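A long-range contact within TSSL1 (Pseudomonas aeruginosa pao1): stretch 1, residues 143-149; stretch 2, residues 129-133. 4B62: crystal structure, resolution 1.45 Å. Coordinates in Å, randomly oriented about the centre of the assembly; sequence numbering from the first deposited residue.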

# COMPACT_ATOMS: atom_id res chain seq x y z
N ARG A 143 12.00 0.94 3.69
CA ARG A 143 11.35 -0.27 3.18
C ARG A 143 10.22 -0.74 4.11
O ARG A 143 9.21 -1.29 3.65
CB ARG A 143 12.37 -1.40 2.96
CG ARG A 143 13.23 -1.13 1.75
CD ARG A 143 14.10 -2.29 1.33
NE ARG A 143 15.30 -2.36 2.15
CZ ARG A 143 15.74 -3.45 2.77
NH1 ARG A 143 15.08 -4.61 2.68
NH2 ARG A 143 16.85 -3.40 3.50
N ASN A 144 10.37 -0.54 5.42
CA ASN A 144 9.33 -0.97 6.37
C ASN A 144 8.08 -0.11 6.32
O ASN A 144 6.97 -0.63 6.44
CB ASN A 144 9.86 -1.03 7.80
CG ASN A 144 10.75 -2.23 8.02
OD1 ASN A 144 10.60 -3.24 7.35
ND2 ASN A 144 11.70 -2.12 8.96
N ARG A 145 8.27 1.20 6.13
CA ARG A 145 7.14 2.12 5.95
C ARG A 145 6.54 1.84 4.58
O ARG A 145 7.14 2.14 3.55
CB ARG A 145 7.59 3.59 6.02
CG ARG A 145 8.26 4.02 7.30
CD ARG A 145 8.44 5.52 7.39
NE ARG A 145 9.18 6.10 6.28
CZ ARG A 145 10.50 6.22 6.22
NH1 ARG A 145 11.28 5.81 7.20
NH2 ARG A 145 11.04 6.78 5.14
N ARG A 146 5.35 1.23 4.55
CA ARG A 146 4.82 0.71 3.31
C ARG A 146 3.36 0.36 3.47
O ARG A 146 2.85 0.23 4.60
CB ARG A 146 5.58 -0.57 2.90
CG ARG A 146 5.22 -1.79 3.74
CD ARG A 146 6.24 -2.89 3.62
NE ARG A 146 5.79 -4.13 4.25
CZ ARG A 146 5.90 -4.43 5.54
NH1 ARG A 146 6.51 -3.63 6.41
NH2 ARG A 146 5.41 -5.61 5.94
N VAL A 147 2.69 0.19 2.33
CA VAL A 147 1.43 -0.52 2.30
C VAL A 147 1.62 -1.80 1.47
O VAL A 147 2.43 -1.85 0.54
CB VAL A 147 0.25 0.31 1.73
CG1 VAL A 147 -0.03 1.50 2.64
CG2 VAL A 147 0.50 0.78 0.30
N GLU A 148 0.87 -2.84 1.86
CA GLU A 148 0.77 -4.06 1.08
C GLU A 148 -0.68 -4.18 0.66
O GLU A 148 -1.58 -4.26 1.51
CB GLU A 148 1.24 -5.28 1.89
CG GLU A 148 2.73 -5.24 2.21
CD GLU A 148 3.27 -6.52 2.86
OE1 GLU A 148 2.53 -7.53 2.93
OE2 GLU A 148 4.46 -6.49 3.29
N ILE A 149 -0.89 -4.20 -0.65
CA ILE A 149 -2.22 -4.27 -1.23
C ILE A 149 -2.41 -5.70 -1.76
O ILE A 149 -1.76 -6.10 -2.72
CB ILE A 149 -2.39 -3.26 -2.37
CG1 ILE A 149 -2.14 -1.84 -1.87
CG2 ILE A 149 -3.78 -3.35 -2.99
CD1 ILE A 149 -1.97 -0.81 -2.97
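Stretch 2, residues 129-133: TEPVA

A segment without regular secondary structure can be held in place by polar side chains that read its backbone, and residues 129-133 of TSSL1 illustrate the principle. This loop lies across the point where a helix ends at Asn144 and a strand starts at Arg146; the nearest CA atoms, those of Asn144 and Pro131, are 5.5 Å apart. The contacts run in opposite order, Arg143 meeting Ala133 at one end and Arg146 meeting Glu130 at the other.

Asn144 has a CA-to-CB bond directed sideways, but chi1 of -75° (m) and chi2 of -27° bring its amide to the loop. Asn144 OD1 accepts from Val132 N at 2.8 Å and from Ala133 N at 3.0 Å, while Asn144 ND2 donates to Ala133 O at 2.9 Å, so one buried amide satisfies three backbone groups of two successive residues.

The Arg146 CA-to-CB bond points toward the loop; chi1 is p, chi2 and chi3 t, an extended chain that carries its guanidinium to Glu130 O. Arg146 NH2 donates to Glu130 O at 2.8 Å and Arg146 NH1 adds a weak bond to the same Glu130 O at 3.1 Å. The group is steadied from its own stretch: Arg146 NE forms a salt bridge with Glu148 OE2 at 2.9 Å, and Arg146 NH1 donates to Asn144 O at 3.0 Å.

An apolar group covers one face of each guanidinium. Val132 (chi1 m) places CG1 3.5 Å from Arg146 NH2, and Ala133 CB packs 3.4 Å from Arg143 NH1.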

# COMPACT_ATOMS: atom_id res chain seq x y z
N THR A 129 5.01 -4.00 13.64
CA THR A 129 4.97 -5.39 14.09
C THR A 129 5.38 -6.41 13.04
O THR A 129 5.65 -7.56 13.37
CB THR A 129 3.57 -5.79 14.57
OG1 THR A 129 2.61 -5.72 13.49
CG2 THR A 129 3.12 -4.93 15.76
N GLU A 130 5.40 -5.98 11.78
CA GLU A 130 5.61 -6.83 10.63
C GLU A 130 6.67 -6.23 9.69
O GLU A 130 6.39 -5.92 8.53
CB GLU A 130 4.28 -7.06 9.90
CG GLU A 130 3.33 -7.87 10.76
CD GLU A 130 1.99 -8.20 10.12
OE1 GLU A 130 1.77 -7.84 8.93
OE2 GLU A 130 1.18 -8.86 10.82
N PRO A 131 7.90 -6.07 10.20
CA PRO A 131 8.96 -5.56 9.34
C PRO A 131 9.35 -6.53 8.23
O PRO A 131 9.27 -7.75 8.40
CB PRO A 131 10.14 -5.39 10.29
CG PRO A 131 9.89 -6.40 11.36
CD PRO A 131 8.39 -6.41 11.55
N VAL A 132 9.83 -5.97 7.12
CA VAL A 132 10.44 -6.72 6.02
C VAL A 132 11.94 -6.43 5.87
O VAL A 132 12.61 -7.03 5.04
CB VAL A 132 9.72 -6.50 4.67
CG1 VAL A 132 8.35 -7.15 4.71
CG2 VAL A 132 9.62 -5.02 4.33
N ALA A 133 12.42 -5.50 6.69
CA ALA A 133 13.79 -5.04 6.66
C ALA A 133 14.21 -4.65 8.06
O ALA A 133 13.39 -4.52 8.97
CB ALA A 133 13.87 -3.81 5.76